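Local structure of D-hydantoinase (Ralstonia pickettii, 1NFG) at residues 321-326 with 331-336; 273-276 with 282-285; 193-198 with 203-208. The protein probably catalyses the stereospecific hydrolysis of the cyclic amide bond of D-hydantoin derivatives, using two zinc ions per subunit. One frame throughout, in Å; residues are numbered along the deposited sequence.

In the fold
All three contacts lie within the TIM-barrel amidohydrolase fold, in loops and helices on the same side of the chain's centre. Interaction 2 is buried, interaction 1 partly buried, and interaction 3 a surface contact. Interactions 1 and 2 each fold one barrel loop back on itself, whereas interaction 3 packs two helices together. Their chemistry differs accordingly: a lysine bonded to two carbonyls in 321-326 with 331-336, an arginine beside a tyrosine in 273-276 with 282-285, and apolar, largely aromatic packing in 193-198 with 203-208. Gly336 N probably bonds Val284 O, and His206 joins interaction 3 to the loop of interaction 2, so the three meet around Asn335, a probable substrate-binding residue.

Interaction 1 of 3, residues 321-326 with 331-336; sequences GHKDRG and RAIPNG
Lys323 bends at its second torsion (chi2 -65°) and is extended beyond it, which carries the ammonium group to the backbone of Pro334 and Gly336. Both segments belong to the long loop between strand 310-311 and helix 343-352 of the TIM barrel, and the contact folds this loop back on itself. NZ of Lys323 donates to Pro334 O at 2.8 Å, nearly in line with the C=O bond (167°), and to Gly336 O at 2.9 Å, lying in that carbonyl's plane. Two bonds thus hold the ammonium group of a buried side chain and tie down the carbonyls on either side of Asn335. Asn335 probably binds substrate, and its OD1 is hydrogen-bonded to OG1 of Thr286, also a probable substrate-binding residue. Holding the flanking backbone is consistent with keeping Asn335 positioned at the pocket.

The aliphatic part of the lysine packs as well: CD lies 3.6 Å from Ile333 CG2, the two side chains crossing at about a right angle. On the other branch of the isoleucine, CG1 rests against Gly326 CA at 3.7 Å. The Pro334 ring packs on 321-326, with CD 3.3 Å from His322 O and CG near His322 CB. Arg325 stretches from CG to NE past the same proline, while its NH2 is hydrogen-bonded to Ser64 O. The proline meets the guanidinium at its edge, near the plane, where Pro334 CD is 4.0 Å from Arg325 NE.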
ATOM      1  N   GLY A 321      30.968 -33.851  -1.142  1.00 44.29           N
ATOM      2  CA  GLY A 321      32.091 -33.162  -0.541  1.00 45.82           C
ATOM      3  C   GLY A 321      31.813 -31.969   0.372  1.00 46.24           C
ATOM      4  O   GLY A 321      32.378 -31.889   1.462  1.00 46.05           O
ATOM      5  N   HIS A 322      30.936 -31.057  -0.043  1.00 47.29           N
ATOM      6  CA  HIS A 322      30.668 -29.840   0.729  1.00 47.61           C
ATOM      7  C   HIS A 322      29.391 -29.730   1.573  1.00 47.32           C
ATOM      8  O   HIS A 322      29.449 -29.348   2.744  1.00 46.75           O
ATOM      9  CB  HIS A 322      30.749 -28.645  -0.221  1.00 48.90           C
ATOM     10  CG  HIS A 322      31.957 -28.669  -1.104  1.00 50.72           C
ATOM     11  ND1 HIS A 322      33.240 -28.560  -0.614  1.00 51.54           N
ATOM     12  CD2 HIS A 322      32.080 -28.839  -2.441  1.00 50.89           C
ATOM     13  CE1 HIS A 322      34.101 -28.663  -1.611  1.00 51.81           C
ATOM     14  NE2 HIS A 322      33.422 -28.834  -2.731  1.00 51.59           N
ATOM     15  N   LYS A 323      28.239 -30.031   0.983  1.00 47.06           N
ATOM     16  CA  LYS A 323      26.974 -29.947   1.715  1.00 46.61           C
ATOM     17  C   LYS A 323      27.031 -30.824   2.966  1.00 47.05           C
ATOM     18  O   LYS A 323      26.404 -30.525   3.987  1.00 45.69           O
ATOM     19  CB  LYS A 323      25.813 -30.395   0.817  1.00 44.53           C
ATOM     20  CG  LYS A 323      25.556 -29.486  -0.383  1.00 41.41           C
ATOM     21  CD  LYS A 323      25.103 -28.096   0.052  1.00 39.07           C
ATOM     22  CE  LYS A 323      24.790 -27.212  -1.139  1.00 35.35           C
ATOM     23  NZ  LYS A 323      24.240 -25.911  -0.698  1.00 34.51           N
ATOM     24  N   ASP A 324      27.803 -31.899   2.865  1.00 48.00           N
ATOM     25  CA  ASP A 324      27.979 -32.856   3.944  1.00 49.07           C
ATOM     26  C   ASP A 324      28.295 -32.264   5.310  1.00 49.56           C
ATOM     27  O   ASP A 324      27.758 -32.717   6.317  1.00 48.86           O
ATOM     28  CB  ASP A 324      29.070 -33.857   3.572  1.00 50.27           C
ATOM     29  CG  ASP A 324      28.502 -35.176   3.114  1.00 53.14           C
ATOM     30  OD1 ASP A 324      27.624 -35.716   3.823  1.00 57.33           O
ATOM     31  OD2 ASP A 324      28.927 -35.682   2.058  1.00 54.17           O
ATOM     32  N   ARG A 325      29.174 -31.271   5.362  1.00 50.37           N
ATOM     33  CA  ARG A 325      29.506 -30.685   6.645  1.00 52.72           C
ATOM     34  C   ARG A 325      28.321 -29.880   7.158  1.00 53.46           C
ATOM     35  O   ARG A 325      28.387 -28.662   7.301  1.00 55.23           O
ATOM     36  CB  ARG A 325      30.761 -29.811   6.541  1.00 54.89           C
ATOM     37  CG  ARG A 325      30.667 -28.612   5.621  1.00 59.59           C
ATOM     38  CD  ARG A 325      31.942 -27.779   5.727  1.00 64.09           C
ATOM     39  NE  ARG A 325      31.890 -26.564   4.915  1.00 68.87           N
ATOM     40  CZ  ARG A 325      32.917 -25.734   4.744  1.00 71.08           C
ATOM     41  NH1 ARG A 325      34.081 -25.987   5.332  1.00 72.48           N
ATOM     42  NH2 ARG A 325      32.782 -24.653   3.982  1.00 71.70           N
ATOM     43  N   GLY A 326      27.226 -30.579   7.428  1.00 53.22           N
ATOM     44  CA  GLY A 326      26.031 -29.929   7.921  1.00 52.74           C
ATOM     45  C   GLY A 326      24.901 -30.918   8.127  1.00 52.89           C
ATOM     46  O   GLY A 326      23.763 -30.516   8.366  1.00 53.34           O
ATOM     47  N   ARG A 331      23.369 -24.847   9.755  1.00 38.60           N
ATOM     48  CA  ARG A 331      24.204 -23.654   9.711  1.00 38.26           C
ATOM     49  C   ARG A 331      25.561 -23.899   9.066  1.00 37.66           C
ATOM     50  O   ARG A 331      26.140 -22.995   8.464  1.00 36.60           O
ATOM     51  CB  ARG A 331      24.426 -23.110  11.116  1.00 37.48           C
ATOM     52  CG  ARG A 331      23.186 -22.599  11.789  1.00 38.35           C
ATOM     53  CD  ARG A 331      23.529 -22.221  13.200  1.00 38.93           C
ATOM     54  NE  ARG A 331      24.143 -23.355  13.881  1.00 38.81           N
ATOM     55  CZ  ARG A 331      24.780 -23.269  15.043  1.00 38.84           C
ATOM     56  NH1 ARG A 331      24.887 -22.094  15.652  1.00 37.27           N
ATOM     57  NH2 ARG A 331      25.309 -24.357  15.590  1.00 37.04           N
ATOM     58  N   ALA A 332      26.069 -25.117   9.201  1.00 37.35           N
ATOM     59  CA  ALA A 332      27.372 -25.458   8.641  1.00 38.06           C
ATOM     60  C   ALA A 332      27.315 -25.775   7.146  1.00 38.10           C
ATOM     61  O   ALA A 332      28.356 -25.863   6.489  1.00 39.24           O
ATOM     62  CB  ALA A 332      27.974 -26.632   9.406  1.00 36.98           C
ATOM     63  N   ILE A 333      26.105 -25.950   6.615  1.00 36.94           N
ATOM     64  CA  ILE A 333      25.924 -26.246   5.193  1.00 35.51           C
ATOM     65  C   ILE A 333      26.281 -25.030   4.345  1.00 34.78           C
ATOM     66  O   ILE A 333      25.637 -23.983   4.450  1.00 34.06           O
ATOM     67  CB  ILE A 333      24.463 -26.606   4.860  1.00 34.59           C
ATOM     68  CG1 ILE A 333      24.002 -27.779   5.715  1.00 34.16           C
ATOM     69  CG2 ILE A 333      24.340 -26.935   3.377  1.00 34.87           C
ATOM     70  CD1 ILE A 333      22.545 -28.121   5.544  1.00 34.73           C
ATOM     71  N   PRO A 334      27.318 -25.145   3.497  1.00 34.33           N
ATOM     72  CA  PRO A 334      27.688 -23.999   2.658  1.00 33.02           C
ATOM     73  C   PRO A 334      26.518 -23.614   1.744  1.00 32.10           C
ATOM     74  O   PRO A 334      25.951 -24.458   1.043  1.00 31.04           O
ATOM     75  CB  PRO A 334      28.920 -24.505   1.903  1.00 32.45           C
ATOM     76  CG  PRO A 334      28.731 -25.996   1.880  1.00 33.61           C
ATOM     77  CD  PRO A 334      28.209 -26.294   3.257  1.00 33.33           C
ATOM     78  N   ASN A 335      26.151 -22.338   1.785  1.00 32.07           N
ATOM     79  CA  ASN A 335      25.031 -21.820   1.003  1.00 32.53           C
ATOM     80  C   ASN A 335      25.317 -21.685  -0.485  1.00 32.42           C
ATOM     81  O   ASN A 335      26.394 -21.240  -0.879  1.00 32.09           O
ATOM     82  CB  ASN A 335      24.597 -20.449   1.545  1.00 32.00           C
ATOM     83  CG  ASN A 335      23.982 -20.533   2.934  1.00 33.25           C
ATOM     84  OD1 ASN A 335      23.535 -19.521   3.488  1.00 34.00           O
ATOM     85  ND2 ASN A 335      23.956 -21.736   3.504  1.00 31.68           N
ATOM     86  N   GLY A 336      24.340 -22.064  -1.307  1.00 31.24           N
ATOM     87  CA  GLY A 336      24.508 -21.942  -2.742  1.00 28.37           C
ATOM     88  C   GLY A 336      24.117 -23.165  -3.534  1.00 27.41           C
ATOM     89  O   GLY A 336      24.219 -24.292  -3.044  1.00 27.97           O
TER

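Interaction 2 of 3, residues 273-276 with 282-285; sequences LERP and KYVF
Leu273, near the end of a 3-10 segment, and Tyr283 bring the two backbones closest, their CA atoms 5.7 Å apart, before 282-285 passes through an inverse gamma turn centred on Val284. Both segments belong to the barrel loop between strand 257-262 and helix 292-303, whose two arms are joined here almost entirely through Tyr283.

At the base of the tyrosine, Leu273 places CD1 3.8 Å from Tyr283 CB and 3.6 Å from Tyr283 O. Farther out, Arg275 runs extended from CG to NE and crosses the ring obliquely. Its CD comes nearest to Tyr283 CE2, at 3.2 Å, and its NE lies 3.4 Å from the same CE2 atom. The guanidinium and ring planes are 31° apart, and Tyr283 OH sits over one face of the guanidinium, with Arg275 CZ 4.1 Å away.

Asp272 forms a salt bridge with Arg275 NH2 and so helps to fix the charged end. The arginine therefore meets the tyrosine by its methylene and the face of its guanidinium while Asp272 probably balances much of its charge, and the two arms are joined by van der Waals packing.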
ATOM      1  N   LEU A 273      13.541 -28.251   0.783  1.00 36.90           N
ATOM      2  CA  LEU A 273      14.541 -28.462   1.823  1.00 37.16           C
ATOM      3  C   LEU A 273      14.107 -29.585   2.756  1.00 38.25           C
ATOM      4  O   LEU A 273      14.829 -29.955   3.680  1.00 39.37           O
ATOM      5  CB  LEU A 273      14.763 -27.185   2.635  1.00 36.32           C
ATOM      6  CG  LEU A 273      15.585 -26.083   1.971  1.00 36.74           C
ATOM      7  CD1 LEU A 273      14.808 -25.491   0.821  1.00 39.94           C
ATOM      8  CD2 LEU A 273      15.896 -25.004   2.977  1.00 39.34           C
ATOM      9  N   GLU A 274      12.919 -30.127   2.512  1.00 39.10           N
ATOM     10  CA  GLU A 274      12.404 -31.203   3.340  1.00 38.95           C
ATOM     11  C   GLU A 274      12.536 -32.545   2.655  1.00 39.55           C
ATOM     12  O   GLU A 274      12.161 -33.569   3.218  1.00 39.62           O
ATOM     13  CB  GLU A 274      10.946 -30.943   3.697  1.00 39.13           C
ATOM     14  CG  GLU A 274      10.757 -29.692   4.524  1.00 40.12           C
ATOM     15  CD  GLU A 274       9.335 -29.522   4.998  1.00 40.46           C
ATOM     16  OE1 GLU A 274       8.438 -29.352   4.142  1.00 40.47           O
ATOM     17  OE2 GLU A 274       9.120 -29.563   6.228  1.00 40.48           O
ATOM     18  N   ARG A 275      13.054 -32.539   1.432  1.00 40.90           N
ATOM     19  CA  ARG A 275      13.249 -33.785   0.711  1.00 42.29           C
ATOM     20  C   ARG A 275      14.053 -34.662   1.662  1.00 43.27           C
ATOM     21  O   ARG A 275      15.000 -34.197   2.299  1.00 44.06           O
ATOM     22  CB  ARG A 275      14.018 -33.536  -0.584  1.00 43.15           C
ATOM     23  CG  ARG A 275      13.225 -32.789  -1.642  1.00 43.93           C
ATOM     24  CD  ARG A 275      14.153 -32.253  -2.712  1.00 47.19           C
ATOM     25  NE  ARG A 275      13.445 -31.621  -3.822  1.00 49.40           N
ATOM     26  CZ  ARG A 275      12.736 -32.286  -4.728  1.00 50.43           C
ATOM     27  NH1 ARG A 275      12.639 -33.606  -4.655  1.00 50.77           N
ATOM     28  NH2 ARG A 275      12.130 -31.634  -5.713  1.00 50.39           N
ATOM     29  N   PRO A 276      13.685 -35.945   1.765  1.00 44.27           N
ATOM     30  CA  PRO A 276      14.336 -36.927   2.641  1.00 44.23           C
ATOM     31  C   PRO A 276      15.804 -37.252   2.371  1.00 43.94           C
ATOM     32  O   PRO A 276      16.331 -37.010   1.284  1.00 44.24           O
ATOM     33  CB  PRO A 276      13.449 -38.154   2.479  1.00 44.33           C
ATOM     34  CG  PRO A 276      13.097 -38.080   1.015  1.00 45.02           C
ATOM     35  CD  PRO A 276      12.735 -36.611   0.852  1.00 44.66           C
ATOM     36  N   LYS A 282      20.724 -29.880  -0.795  1.00 26.30           N
ATOM     37  CA  LYS A 282      21.019 -29.377  -2.130  1.00 25.97           C
ATOM     38  C   LYS A 282      20.362 -28.027  -2.372  1.00 26.18           C
ATOM     39  O   LYS A 282      20.883 -27.195  -3.113  1.00 26.39           O
ATOM     40  CB  LYS A 282      20.518 -30.356  -3.191  1.00 25.45           C
ATOM     41  CG  LYS A 282      21.237 -31.681  -3.202  1.00 26.22           C
ATOM     42  CD  LYS A 282      20.716 -32.570  -4.306  1.00 25.43           C
ATOM     43  CE  LYS A 282      21.401 -33.923  -4.293  1.00 26.54           C
ATOM     44  NZ  LYS A 282      20.887 -34.790  -5.392  1.00 29.75           N
ATOM     45  N   TYR A 283      19.220 -27.809  -1.730  1.00 26.50           N
ATOM     46  CA  TYR A 283      18.457 -26.581  -1.910  1.00 26.03           C
ATOM     47  C   TYR A 283      18.736 -25.518  -0.884  1.00 25.33           C
ATOM     48  O   TYR A 283      17.964 -24.573  -0.734  1.00 26.26           O
ATOM     49  CB  TYR A 283      16.974 -26.923  -1.937  1.00 25.88           C
ATOM     50  CG  TYR A 283      16.713 -27.978  -2.971  1.00 26.99           C
ATOM     51  CD1 TYR A 283      16.614 -27.643  -4.317  1.00 27.66           C
ATOM     52  CD2 TYR A 283      16.701 -29.328  -2.624  1.00 27.80           C
ATOM     53  CE1 TYR A 283      16.519 -28.624  -5.291  1.00 30.31           C
ATOM     54  CE2 TYR A 283      16.610 -30.316  -3.588  1.00 29.47           C
ATOM     55  CZ  TYR A 283      16.523 -29.956  -4.920  1.00 30.86           C
ATOM     56  OH  TYR A 283      16.463 -30.930  -5.885  1.00 34.74           O
ATOM     57  N   VAL A 284      19.850 -25.666  -0.183  1.00 24.04           N
ATOM     58  CA  VAL A 284      20.219 -24.684   0.809  1.00 23.52           C
ATOM     59  C   VAL A 284      20.972 -23.540   0.140  1.00 24.98           C
ATOM     60  O   VAL A 284      22.202 -23.573   0.002  1.00 25.58           O
ATOM     61  CB  VAL A 284      21.095 -25.295   1.924  1.00 22.74           C
ATOM     62  CG1 VAL A 284      21.590 -24.199   2.856  1.00 19.39           C
ATOM     63  CG2 VAL A 284      20.293 -26.324   2.706  1.00 20.81           C
ATOM     64  N   PHE A 285      20.216 -22.541  -0.306  1.00 24.75           N
ATOM     65  CA  PHE A 285      20.797 -21.353  -0.917  1.00 24.25           C
ATOM     66  C   PHE A 285      20.147 -20.156  -0.243  1.00 23.60           C
ATOM     67  O   PHE A 285      19.140 -20.303   0.452  1.00 22.56           O
ATOM     68  CB  PHE A 285      20.578 -21.334  -2.433  1.00 24.12           C
ATOM     69  CG  PHE A 285      19.202 -21.738  -2.859  1.00 25.07           C
ATOM     70  CD1 PHE A 285      18.122 -20.886  -2.673  1.00 24.70           C
ATOM     71  CD2 PHE A 285      18.990 -22.975  -3.457  1.00 24.12           C
ATOM     72  CE1 PHE A 285      16.853 -21.263  -3.079  1.00 26.04           C
ATOM     73  CE2 PHE A 285      17.726 -23.360  -3.866  1.00 23.80           C
ATOM     74  CZ  PHE A 285      16.653 -22.504  -3.678  1.00 24.69           C
TER

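Interaction 3 of 3, residues 193-198 with 203-208; sequences DKFVAE and PIYHAL
Phe195 and Tyr205 form the centre of the contact between helix 185-197 and the short helix 204-208. From its backbone Phe195 sets out toward the shorter helix, and CG, anti to the carbonyl carbon (chi1 -85°), starts the ring 3.8 Å from Tyr205 CD1. One side of the ring then follows the tyrosine: Phe195 CD1 is 3.5 Å from Tyr205 CD1, and Phe195 CE1 is 3.7 Å from Tyr205 CE1. The other side turns to Leu208. Phe195 CE2 lies 3.6 Å from Leu208 O, which approaches the ring edge in its plane. At the tip, Phe195 CZ touches both partners, with Leu208 CB at 3.7 Å and Tyr205 CD1 at 3.9 Å.

Tyr205 reaches over a face of the phenylalanine with its CD1 side, displaced toward the rim of that ring. The planes are inclined at 47° and the centroids are 4.8 Å apart, an oblique pairing. Leu208 stands one turn farther along its helix and crosses the phenylalanine at about a right angle. One ring thus sits against two side chains on the same helical face and the Leu208 backbone carbonyl, and the side-chain contacts are apolar, although all three residues remain partly exposed.

His206 and Ala207 leave their helix away from 193-198; the imidazole of His206 bonds through NE2 to Phe285 O, in the loop of interaction 2. Helix 185-197 follows strand 178-180, and helix 204-208 comes before helix 212-229, which leads to strand 233-235, the parallel neighbour of 178-180. The paired helices therefore lie on the connection between two adjacent barrel strands, while Lys194 packs on Asp169 of a second subunit.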
ATOM      1  N   ASP A 193      20.375 -19.327  15.676  1.00 33.58           N
ATOM      2  CA  ASP A 193      20.826 -19.806  16.976  1.00 34.70           C
ATOM      3  C   ASP A 193      19.688 -20.326  17.850  1.00 36.06           C
ATOM      4  O   ASP A 193      19.835 -21.338  18.545  1.00 35.94           O
ATOM      5  CB  ASP A 193      21.574 -18.692  17.702  1.00 33.62           C
ATOM      6  CG  ASP A 193      22.754 -18.186  16.910  1.00 35.29           C
ATOM      7  OD1 ASP A 193      23.369 -19.000  16.182  1.00 34.62           O
ATOM      8  OD2 ASP A 193      23.071 -16.980  17.019  1.00 37.48           O
ATOM      9  N   LYS A 194      18.558 -19.630  17.814  1.00 37.11           N
ATOM     10  CA  LYS A 194      17.397 -20.028  18.593  1.00 36.90           C
ATOM     11  C   LYS A 194      16.972 -21.436  18.179  1.00 36.78           C
ATOM     12  O   LYS A 194      16.661 -22.267  19.027  1.00 37.08           O
ATOM     13  CB  LYS A 194      16.263 -19.027  18.367  1.00 38.15           C
ATOM     14  CG  LYS A 194      15.087 -19.142  19.326  1.00 40.16           C
ATOM     15  CD  LYS A 194      14.184 -17.915  19.188  1.00 42.98           C
ATOM     16  CE  LYS A 194      12.960 -17.964  20.096  1.00 43.76           C
ATOM     17  NZ  LYS A 194      12.154 -16.705  19.971  1.00 44.10           N
ATOM     18  N   PHE A 195      16.975 -21.705  16.875  1.00 37.17           N
ATOM     19  CA  PHE A 195      16.590 -23.017  16.364  1.00 38.03           C
ATOM     20  C   PHE A 195      17.549 -24.112  16.804  1.00 39.51           C
ATOM     21  O   PHE A 195      17.127 -25.181  17.249  1.00 39.52           O
ATOM     22  CB  PHE A 195      16.536 -23.010  14.838  1.00 38.59           C
ATOM     23  CG  PHE A 195      15.236 -22.520  14.274  1.00 40.40           C
ATOM     24  CD1 PHE A 195      14.031 -23.081  14.682  1.00 41.20           C
ATOM     25  CD2 PHE A 195      15.215 -21.513  13.314  1.00 40.64           C
ATOM     26  CE1 PHE A 195      12.820 -22.646  14.141  1.00 42.24           C
ATOM     27  CE2 PHE A 195      14.010 -21.070  12.766  1.00 41.06           C
ATOM     28  CZ  PHE A 195      12.811 -21.637  13.181  1.00 41.48           C
ATOM     29  N   VAL A 196      18.842 -23.850  16.663  1.00 40.24           N
ATOM     30  CA  VAL A 196      19.848 -24.826  17.038  1.00 41.51           C
ATOM     31  C   VAL A 196      19.767 -25.105  18.528  1.00 42.63           C
ATOM     32  O   VAL A 196      19.907 -26.247  18.960  1.00 43.35           O
ATOM     33  CB  VAL A 196      21.256 -24.333  16.669  1.00 42.02           C
ATOM     34  CG1 VAL A 196      22.299 -25.310  17.166  1.00 42.48           C
ATOM     35  CG2 VAL A 196      21.365 -24.189  15.164  1.00 42.29           C
ATOM     36  N   ALA A 197      19.531 -24.059  19.313  1.00 43.05           N
ATOM     37  CA  ALA A 197      19.414 -24.210  20.758  1.00 43.75           C
ATOM     38  C   ALA A 197      18.257 -25.150  21.107  1.00 44.58           C
ATOM     39  O   ALA A 197      18.320 -25.887  22.091  1.00 45.54           O
ATOM     40  CB  ALA A 197      19.196 -22.851  21.408  1.00 42.83           C
ATOM     41  N   GLU A 198      17.198 -25.117  20.301  1.00 44.71           N
ATOM     42  CA  GLU A 198      16.035 -25.971  20.524  1.00 45.48           C
ATOM     43  C   GLU A 198      16.260 -27.346  19.910  1.00 44.84           C
ATOM     44  O   GLU A 198      15.343 -28.166  19.848  1.00 44.08           O
ATOM     45  CB  GLU A 198      14.785 -25.345  19.901  1.00 48.44           C
ATOM     46  CG  GLU A 198      14.203 -24.168  20.667  1.00 52.12           C
ATOM     47  CD  GLU A 198      13.259 -23.334  19.812  1.00 55.36           C
ATOM     48  OE1 GLU A 198      12.556 -23.919  18.952  1.00 56.67           O
ATOM     49  OE2 GLU A 198      13.215 -22.096  20.003  1.00 55.72           O
ATOM     50  N   PRO A 203      17.840 -29.231   7.428  1.00 34.45           N
ATOM     51  CA  PRO A 203      17.954 -28.194   6.400  1.00 33.91           C
ATOM     52  C   PRO A 203      16.806 -27.189   6.375  1.00 34.50           C
ATOM     53  O   PRO A 203      17.020 -26.004   6.103  1.00 34.57           O
ATOM     54  CB  PRO A 203      18.029 -29.000   5.112  1.00 33.64           C
ATOM     55  CG  PRO A 203      18.742 -30.244   5.549  1.00 34.43           C
ATOM     56  CD  PRO A 203      18.035 -30.568   6.838  1.00 34.66           C
ATOM     57  N   ILE A 204      15.594 -27.659   6.657  1.00 33.70           N
ATOM     58  CA  ILE A 204      14.418 -26.794   6.647  1.00 33.44           C
ATOM     59  C   ILE A 204      14.624 -25.535   7.466  1.00 32.41           C
ATOM     60  O   ILE A 204      14.133 -24.458   7.115  1.00 32.02           O
ATOM     61  CB  ILE A 204      13.198 -27.493   7.230  1.00 35.45           C
ATOM     62  CG1 ILE A 204      13.249 -28.983   6.892  1.00 39.91           C
ATOM     63  CG2 ILE A 204      11.930 -26.837   6.681  1.00 33.02           C
ATOM     64  CD1 ILE A 204      12.188 -29.820   7.604  1.00 44.03           C
ATOM     65  N   TYR A 205      15.347 -25.670   8.568  1.00 30.45           N
ATOM     66  CA  TYR A 205      15.585 -24.532   9.433  1.00 29.93           C
ATOM     67  C   TYR A 205      16.468 -23.464   8.813  1.00 28.55           C
ATOM     68  O   TYR A 205      16.593 -22.362   9.344  1.00 27.91           O
ATOM     69  CB  TYR A 205      16.114 -25.024  10.779  1.00 30.90           C
ATOM     70  CG  TYR A 205      15.044 -25.826  11.481  1.00 32.16           C
ATOM     71  CD1 TYR A 205      13.882 -25.204  11.947  1.00 32.73           C
ATOM     72  CD2 TYR A 205      15.119 -27.217  11.554  1.00 31.92           C
ATOM     73  CE1 TYR A 205      12.817 -25.944  12.455  1.00 31.85           C
ATOM     74  CE2 TYR A 205      14.055 -27.970  12.063  1.00 32.43           C
ATOM     75  CZ  TYR A 205      12.907 -27.325  12.508  1.00 32.01           C
ATOM     76  OH  TYR A 205      11.837 -28.058  12.974  1.00 32.53           O
ATOM     77  N   HIS A 206      17.073 -23.782   7.676  1.00 27.61           N
ATOM     78  CA  HIS A 206      17.882 -22.787   6.998  1.00 26.93           C
ATOM     79  C   HIS A 206      16.880 -21.754   6.494  1.00 25.99           C
ATOM     80  O   HIS A 206      17.115 -20.554   6.569  1.00 25.41           O
ATOM     81  CB  HIS A 206      18.634 -23.394   5.810  1.00 26.90           C
ATOM     82  CG  HIS A 206      19.256 -22.370   4.908  1.00 25.97           C
ATOM     83  ND1 HIS A 206      20.230 -21.494   5.335  1.00 25.12           N
ATOM     84  CD2 HIS A 206      19.011 -22.057   3.613  1.00 26.00           C
ATOM     85  CE1 HIS A 206      20.559 -20.684   4.344  1.00 24.78           C
ATOM     86  NE2 HIS A 206      19.833 -21.003   3.288  1.00 26.15           N
ATOM     87  N   ALA A 207      15.751 -22.240   5.990  1.00 25.74           N
ATOM     88  CA  ALA A 207      14.710 -21.366   5.466  1.00 25.98           C
ATOM     89  C   ALA A 207      13.954 -20.651   6.580  1.00 26.21           C
ATOM     90  O   ALA A 207      13.816 -19.422   6.561  1.00 27.16           O
ATOM     91  CB  ALA A 207      13.740 -22.171   4.610  1.00 25.65           C
ATOM     92  N   LEU A 208      13.470 -21.417   7.552  1.00 25.30           N
ATOM     93  CA  LEU A 208      12.718 -20.838   8.657  1.00 24.13           C
ATOM     94  C   LEU A 208      13.540 -19.827   9.456  1.00 24.36           C
ATOM     95  O   LEU A 208      12.982 -18.887  10.033  1.00 25.26           O
ATOM     96  CB  LEU A 208      12.209 -21.944   9.578  1.00 22.69           C
ATOM     97  CG  LEU A 208      11.397 -23.034   8.868  1.00 23.31           C
ATOM     98  CD1 LEU A 208      10.959 -24.089   9.871  1.00 20.15           C
ATOM     99  CD2 LEU A 208      10.190 -22.419   8.178  1.00 20.73           C
TER